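Local coordinates for putative hemin storage protein (Bordetella bronchiseptica, PDB 6AU1) that cleaves deacetylated poly-beta-1,6-N-acetyl-D-glucosamine through its glycoside hydrolase domain, the part present here, and so can disrupt bacterial biofilms, at residues Q31-M36 against K83-V88; R8-D13 against L39-V44; R66-R71 against L97-P102. All blocks are in the same frame, centred on the assembly; numbering follows the deposited sequence.

Contact 1 (Q31-M36 against K83-V88); sequences QLIDRM and KTRAGV
Ile33 places CG2 anti to its backbone N and CG1 anti to its carbonyl carbon (chi1 -61°), and Arg85 likewise turns CG anti to its own carbonyl carbon, so that a methyl of one helix meets the root of a side chain on the other. Ile33 CG2 touches Arg85 CB at 3.6 Å, the two side chains crossing obliquely. From there the Arg85 chain runs extended from CG to NE, and it is the aliphatic base, not the guanidinium, that packs on the isoleucine. One turn further along, Met36 sends CG anti to its carbonyl carbon and bends again at chi2 (-57°), which leads the sulfur away from the partner and leaves CB to do the touching. Met36 CB lies 3.9 Å from Ala86 CB, and the short alanine lets the backbones draw near, with Met36 CA and Ala86 CA 5.8 Å apart. These two helices, 22-39 and 75-86, are successive outer helices of the TIM-barrel domain, and no hydrogen bond joins the two segments. The turn at 83-86 is wider, of pi type. Gly87 N still reaches Lys83 O, weakly, at 3.3 Å. Gly87 then takes positive phi (67°) and turns the chain toward strand 89-94. Val88, just beyond, brings CG1 to 4.5 Å from Met36 O, at the margin of contact. Leu82 packs against Ile33, Met36 and Val88, while beneath the helices Met36 and Val88 both rest on Val44 of strand 43-47.

Contact 2 (R8-D13 against L39-V44); sequences RIVQVD and LAPSAV
Strand 8-12 and the start of strand 43-47 run parallel, Ile9 paired with Ala43 and Val10 with Val44, and Val10 N donates to Ala43 O over 3.1 Å at a fairly straight 158°. At the entry to the pair, Ser42 N bonds to Arg8 O at 2.8 Å, lying in the carbonyl plane but with a more bent N-H (137°). Ser42 holds OG between its backbone N and carbonyl carbon, the crowded position, where OG accepts from Arg8 N at 2.9 Å; OG is also hydrogen-bonded to Glu7. On one face of the sheet Ile9 CG2 meets Ala43 CB at 4.1 Å. On the opposite face, turned to the helices, Val10 CG2, anti to its carbonyl carbon, touches Leu39 CD2 at 3.9 Å and Pro41 CB at 4.0 Å, and Val12 CG2 packs on Val44 CG1 at 3.6 Å. This is the first beta-alpha-beta unit of the TIM barrel, with helix 22-39 as the crossover and Ala40, at positive phi, leaving that helix. Strand 8-12 is flanked on its other edge by strand 332-335, which closes the barrel, and strand 43-47 by strand 89-94, while Met36 of the crossover lies over Val10.

Contact 3 (R66-R71 against L97-P102); sequences RHLPMR and LTFSVP. With SO4 (sulfate ion), chain C.
Apolar contacts centre on Leu68, whose two methyls divide the partners between them. CD1 meets Val101 CG1 at 3.6 Å, while CD2 lies 3.9 Å from Phe99 CD1, approaching the ring at its edge and in its plane rather than over a face. Both pairs of side chains cross at about a right angle. Alongside, Pro102 CD rests 3.4 Å from His67 O, so that the proline ring packs on the backbone of the facing loop. No hydrogen bond links the two loops directly; the polar side chains of His67 and Ser100 are bound by residues of other segments. His67 uses NE2 toward Glu143 and ND1 toward Asn105, with Arg66 CB over the centre of one ring face, and Ser100, the centre of an inverse gamma turn, bonds through OG to Asp57. Ionic binding occurs at the far end of segment 66-71. Arg71, extended from CG to NE with CG anti to the backbone N, grips a sulfate, probably from the crystallisation liquor, by two donors: NE to O1 at 3.0 Å and NH2 to O2 at 2.8 Å, the latter nearly straight (175°). Tyr18 also binds this ion. The two loops are beta-to-alpha connections of the TIM barrel, after strands 43-47 and 89-94, on the C-terminal face that carries the active site in this fold, and they lie beside helix 135-151, whose Ile144 packs on both His67 and Phe99.

From the N terminus, strand 8-12 leads through helix 22-39 to strand 43-47, and contact 2 closes this first crossover. Contact 1 opens inside that loop, at residues 31-36, and closes at 83-88, at the C-terminal end of helix 75-86, after strand 43-47 has passed, so the two cross along the chain. They also touch in space: Val88 CG1 lies 3.5 Å from Pro41 O, joining the helical layer to the strands. Contact 3 opens at 66-71, after contact 2 has closed, and closes at 97-102; it therefore crosses contact 1 and follows contact 2 in series. Its centre lies about 28 Å from that of contact 1, and it joins two strand-to-helix loops.

Contact 1 (Q31-M36 against K83-V88)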
# COMPACT_ATOMS: atom_id res chain seq x y z
N GLN A 31 7.90 0.71 23.01
CA GLN A 31 7.63 2.12 22.75
C GLN A 31 6.46 2.29 21.78
O GLN A 31 5.64 3.20 21.94
CB GLN A 31 8.87 2.82 22.20
CG GLN A 31 9.96 3.06 23.23
CD GLN A 31 11.05 3.97 22.71
OE1 GLN A 31 11.72 3.66 21.71
NE2 GLN A 31 11.24 5.11 23.36
N LEU A 32 6.40 1.41 20.79
CA LEU A 32 5.30 1.45 19.83
C LEU A 32 3.97 1.18 20.52
O LEU A 32 3.01 1.94 20.36
CB LEU A 32 5.53 0.44 18.70
CG LEU A 32 4.33 0.23 17.78
CD1 LEU A 32 4.00 1.51 16.99
CD2 LEU A 32 4.55 -0.95 16.84
N ILE A 33 3.93 0.10 21.31
CA ILE A 33 2.70 -0.29 21.98
C ILE A 33 2.19 0.84 22.87
O ILE A 33 0.99 1.14 22.86
CB ILE A 33 2.89 -1.57 22.83
CG1 ILE A 33 3.32 -2.76 21.95
CG2 ILE A 33 1.62 -1.90 23.59
CD1 ILE A 33 2.44 -3.00 20.72
N ASP A 34 3.09 1.46 23.61
CA ASP A 34 2.70 2.56 24.50
C ASP A 34 2.07 3.73 23.73
O ASP A 34 1.07 4.31 24.18
CB ASP A 34 3.90 3.08 25.30
CG ASP A 34 4.32 2.11 26.39
OD1 ASP A 34 3.54 1.19 26.70
OD2 ASP A 34 5.43 2.29 26.94
N ARG A 35 2.66 4.08 22.60
CA ARG A 35 2.14 5.17 21.78
C ARG A 35 0.78 4.83 21.18
O ARG A 35 -0.11 5.68 21.14
CB ARG A 35 3.12 5.53 20.66
CG ARG A 35 4.32 6.34 21.12
CD ARG A 35 5.38 6.40 20.03
NE ARG A 35 4.91 7.04 18.80
CZ ARG A 35 4.80 8.36 18.65
NH1 ARG A 35 5.10 9.17 19.66
NH2 ARG A 35 4.37 8.87 17.50
N MET A 36 0.63 3.60 20.71
CA MET A 36 -0.65 3.22 20.11
C MET A 36 -1.76 3.10 21.15
O MET A 36 -2.92 3.42 20.88
CB MET A 36 -0.50 1.93 19.31
CG MET A 36 0.43 2.06 18.08
SD MET A 36 -0.06 3.35 16.90
CE MET A 36 0.98 4.73 17.39
N LYS A 83 -2.96 -5.78 19.06
CA LYS A 83 -4.36 -6.14 19.29
C LYS A 83 -4.70 -6.22 20.77
O LYS A 83 -5.71 -5.66 21.21
CB LYS A 83 -4.70 -7.47 18.60
CG LYS A 83 -4.71 -7.35 17.07
CD LYS A 83 -5.18 -8.64 16.39
CE LYS A 83 -6.63 -8.98 16.73
NZ LYS A 83 -7.59 -7.90 16.38
N THR A 84 -3.87 -6.92 21.53
CA THR A 84 -4.22 -7.22 22.91
C THR A 84 -3.86 -6.11 23.89
O THR A 84 -4.57 -5.89 24.87
CB THR A 84 -3.56 -8.53 23.38
OG1 THR A 84 -2.13 -8.39 23.36
CG2 THR A 84 -3.96 -9.66 22.45
N ARG A 85 -2.75 -5.42 23.65
CA ARG A 85 -2.28 -4.40 24.59
C ARG A 85 -2.75 -2.99 24.23
O ARG A 85 -3.06 -2.19 25.11
CB ARG A 85 -0.75 -4.43 24.71
CG ARG A 85 -0.17 -5.76 25.20
CD ARG A 85 1.32 -5.67 25.51
NE ARG A 85 1.86 -6.95 25.97
CZ ARG A 85 3.08 -7.13 26.48
NH1 ARG A 85 3.91 -6.10 26.59
NH2 ARG A 85 3.46 -8.33 26.88
N ALA A 86 -2.81 -2.69 22.93
CA ALA A 86 -3.22 -1.35 22.50
C ALA A 86 -4.69 -1.31 22.08
O ALA A 86 -5.28 -0.24 21.96
CB ALA A 86 -2.33 -0.87 21.35
N GLY A 87 -5.28 -2.49 21.85
CA GLY A 87 -6.68 -2.60 21.48
C GLY A 87 -7.06 -2.03 20.12
O GLY A 87 -8.18 -1.56 19.92
N VAL A 88 -6.13 -2.08 19.17
CA VAL A 88 -6.39 -1.59 17.82
C VAL A 88 -6.59 -2.75 16.86
O VAL A 88 -6.13 -3.86 17.13
CB VAL A 88 -5.22 -0.73 17.28
CG1 VAL A 88 -4.96 0.45 18.20
CG2 VAL A 88 -3.94 -1.58 17.13

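Contact 2 (R8-D13 against L39-V44)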
# COMPACT_ATOMS: atom_id res chain seq x y z
N ARG A 8 -9.22 6.14 11.74
CA ARG A 8 -8.08 6.97 12.08
C ARG A 8 -6.93 6.01 12.16
O ARG A 8 -6.90 5.17 13.06
CB ARG A 8 -8.30 7.71 13.41
CG ARG A 8 -9.53 8.62 13.42
CD ARG A 8 -9.29 9.85 12.55
NE ARG A 8 -10.52 10.54 12.15
CZ ARG A 8 -11.20 11.36 12.94
NH1 ARG A 8 -10.79 11.57 14.18
NH2 ARG A 8 -12.30 11.96 12.49
N ILE A 9 -6.01 6.06 11.21
CA ILE A 9 -5.05 4.97 11.13
C ILE A 9 -3.61 5.43 11.27
O ILE A 9 -3.28 6.58 11.04
CB ILE A 9 -5.22 4.17 9.81
CG1 ILE A 9 -4.84 5.01 8.59
CG2 ILE A 9 -6.67 3.66 9.68
CD1 ILE A 9 -3.36 4.89 8.17
N VAL A 10 -2.77 4.48 11.67
CA VAL A 10 -1.34 4.72 11.79
C VAL A 10 -0.65 3.61 11.02
O VAL A 10 -0.92 2.44 11.25
CB VAL A 10 -0.86 4.71 13.26
CG1 VAL A 10 0.66 4.94 13.33
CG2 VAL A 10 -1.60 5.76 14.10
N GLN A 11 0.21 3.97 10.08
CA GLN A 11 0.96 2.96 9.33
C GLN A 11 2.36 2.84 9.94
O GLN A 11 3.03 3.83 10.18
CB GLN A 11 1.02 3.31 7.85
CG GLN A 11 1.66 2.22 6.97
CD GLN A 11 1.36 2.44 5.50
OE1 GLN A 11 0.23 2.74 5.13
NE2 GLN A 11 2.36 2.28 4.66
N VAL A 12 2.78 1.60 10.17
CA VAL A 12 3.97 1.33 10.98
C VAL A 12 4.97 0.42 10.27
O VAL A 12 4.58 -0.63 9.73
CB VAL A 12 3.57 0.67 12.32
CG1 VAL A 12 4.79 0.18 13.09
CG2 VAL A 12 2.74 1.66 13.16
N ASP A 13 6.24 0.82 10.28
CA ASP A 13 7.31 0.03 9.69
C ASP A 13 7.87 -0.98 10.68
O ASP A 13 8.35 -0.58 11.74
CB ASP A 13 8.46 0.93 9.21
CG ASP A 13 8.02 1.93 8.19
OD1 ASP A 13 7.80 1.52 7.03
OD2 ASP A 13 7.90 3.13 8.54
N LEU A 39 -2.68 6.78 21.70
CA LEU A 39 -3.26 7.44 20.55
C LEU A 39 -4.61 6.83 20.18
O LEU A 39 -5.49 7.52 19.64
CB LEU A 39 -2.29 7.37 19.37
CG LEU A 39 -2.36 8.43 18.29
CD1 LEU A 39 -2.12 9.82 18.88
CD2 LEU A 39 -1.35 8.12 17.20
N ALA A 40 -4.75 5.54 20.47
CA ALA A 40 -5.98 4.79 20.22
C ALA A 40 -6.56 5.00 18.81
O ALA A 40 -7.72 5.40 18.67
CB ALA A 40 -7.03 5.16 21.27
N PRO A 41 -5.77 4.72 17.77
CA PRO A 41 -6.33 4.76 16.41
C PRO A 41 -7.32 3.61 16.19
O PRO A 41 -7.38 2.68 17.00
CB PRO A 41 -5.10 4.58 15.52
CG PRO A 41 -4.19 3.72 16.36
CD PRO A 41 -4.38 4.24 17.77
N SER A 42 -8.10 3.67 15.11
CA SER A 42 -9.00 2.57 14.79
C SER A 42 -8.19 1.35 14.34
O SER A 42 -8.53 0.22 14.68
CB SER A 42 -10.01 2.98 13.71
OG SER A 42 -9.38 3.40 12.53
N ALA A 43 -7.10 1.60 13.61
CA ALA A 43 -6.31 0.51 13.04
C ALA A 43 -4.85 0.90 12.88
O ALA A 43 -4.54 2.08 12.66
CB ALA A 43 -6.89 0.10 11.68
N VAL A 44 -3.97 -0.09 13.02
CA VAL A 44 -2.58 0.05 12.60
C VAL A 44 -2.37 -0.75 11.32
O VAL A 44 -2.74 -1.92 11.24
CB VAL A 44 -1.60 -0.43 13.69
CG1 VAL A 44 -0.16 -0.55 13.12
CG2 VAL A 44 -1.66 0.52 14.87

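Contact 3 (R66-R71 against L97-P102)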
# COMPACT_ATOMS: atom_id res chain seq x y z
N ARG A 66 6.99 -20.13 2.34
CA ARG A 66 7.64 -21.09 1.45
C ARG A 66 8.68 -20.52 0.49
O ARG A 66 9.47 -21.28 -0.08
CB ARG A 66 6.58 -21.77 0.59
CG ARG A 66 5.79 -22.85 1.25
CD ARG A 66 4.61 -23.17 0.36
NE ARG A 66 3.47 -22.31 0.65
CZ ARG A 66 2.24 -22.53 0.20
NH1 ARG A 66 1.26 -21.71 0.55
NH2 ARG A 66 2.00 -23.57 -0.60
N HIS A 67 8.67 -19.22 0.28
CA HIS A 67 9.35 -18.65 -0.88
C HIS A 67 10.46 -17.65 -0.56
O HIS A 67 11.51 -17.67 -1.21
CB HIS A 67 8.31 -18.00 -1.80
CG HIS A 67 7.39 -18.99 -2.44
ND1 HIS A 67 7.84 -20.00 -3.25
CD2 HIS A 67 6.05 -19.15 -2.35
CE1 HIS A 67 6.81 -20.74 -3.65
NE2 HIS A 67 5.71 -20.23 -3.12
N LEU A 68 10.25 -16.79 0.43
CA LEU A 68 11.24 -15.76 0.77
C LEU A 68 11.85 -15.99 2.15
O LEU A 68 11.14 -16.39 3.08
CB LEU A 68 10.60 -14.36 0.74
CG LEU A 68 10.74 -13.54 -0.54
CD1 LEU A 68 10.19 -14.30 -1.72
CD2 LEU A 68 10.02 -12.19 -0.40
N PRO A 69 13.15 -15.71 2.29
CA PRO A 69 13.75 -15.78 3.63
C PRO A 69 13.06 -14.82 4.59
O PRO A 69 12.50 -13.81 4.20
CB PRO A 69 15.21 -15.35 3.40
CG PRO A 69 15.46 -15.58 1.95
CD PRO A 69 14.14 -15.39 1.25
N MET A 70 13.11 -15.18 5.86
CA MET A 70 12.53 -14.35 6.90
C MET A 70 13.65 -13.53 7.56
O MET A 70 14.66 -14.10 8.01
CB MET A 70 11.81 -15.27 7.90
CG MET A 70 11.00 -14.60 8.96
SD MET A 70 10.03 -15.81 9.90
CE MET A 70 11.24 -17.05 10.30
N ARG A 71 13.48 -12.21 7.60
CA ARG A 71 14.45 -11.34 8.27
C ARG A 71 14.34 -11.49 9.78
O ARG A 71 15.34 -11.45 10.50
CB ARG A 71 14.23 -9.87 7.89
CG ARG A 71 15.36 -8.97 8.39
CD ARG A 71 15.17 -7.52 7.98
NE ARG A 71 16.37 -6.72 8.21
CZ ARG A 71 16.37 -5.42 8.47
NH1 ARG A 71 15.21 -4.76 8.56
NH2 ARG A 71 17.52 -4.78 8.65
N LEU A 97 2.96 -7.27 -5.82
CA LEU A 97 3.79 -7.82 -6.90
C LEU A 97 5.27 -7.95 -6.57
O LEU A 97 5.94 -8.86 -7.08
CB LEU A 97 3.68 -6.94 -8.15
CG LEU A 97 2.29 -6.69 -8.73
CD1 LEU A 97 2.47 -5.80 -9.96
CD2 LEU A 97 1.60 -8.00 -9.07
N THR A 98 5.81 -7.04 -5.75
CA THR A 98 7.27 -7.00 -5.56
C THR A 98 7.75 -8.02 -4.52
O THR A 98 7.78 -7.74 -3.32
CB THR A 98 7.78 -5.61 -5.13
OG1 THR A 98 7.17 -5.21 -3.89
CG2 THR A 98 7.50 -4.56 -6.20
N PHE A 99 8.11 -9.20 -5.01
CA PHE A 99 8.76 -10.23 -4.21
C PHE A 99 9.96 -10.72 -4.98
O PHE A 99 9.81 -11.32 -6.04
CB PHE A 99 7.80 -11.38 -3.91
CG PHE A 99 6.58 -10.95 -3.16
CD1 PHE A 99 6.61 -10.85 -1.76
CD2 PHE A 99 5.41 -10.60 -3.84
CE1 PHE A 99 5.47 -10.43 -1.06
CE2 PHE A 99 4.28 -10.19 -3.15
CZ PHE A 99 4.31 -10.10 -1.75
N SER A 100 11.15 -10.45 -4.45
CA SER A 100 12.38 -10.84 -5.12
C SER A 100 12.80 -12.24 -4.67
O SER A 100 13.68 -12.41 -3.84
CB SER A 100 13.49 -9.82 -4.86
OG SER A 100 13.15 -8.57 -5.46
N VAL A 101 12.11 -13.23 -5.22
CA VAL A 101 12.36 -14.63 -4.93
C VAL A 101 13.77 -15.03 -5.35
O VAL A 101 14.37 -14.42 -6.25
CB VAL A 101 11.32 -15.53 -5.65
CG1 VAL A 101 9.93 -15.22 -5.16
CG2 VAL A 101 11.40 -15.34 -7.18
N PRO A 102 14.33 -16.05 -4.70
CA PRO A 102 15.69 -16.49 -5.04
C PRO A 102 15.74 -17.23 -6.36
O PRO A 102 14.72 -17.74 -6.81
CB PRO A 102 16.05 -17.42 -3.88
CG PRO A 102 14.76 -17.88 -3.32
CD PRO A 102 13.77 -16.77 -3.54
S SO4 C . 20.04 -7.67 9.03
O1 SO4 C . 18.83 -8.39 8.66
O2 SO4 C . 19.93 -6.27 8.61
O3 SO4 C . 21.19 -8.29 8.34
O4 SO4 C . 20.24 -7.72 10.47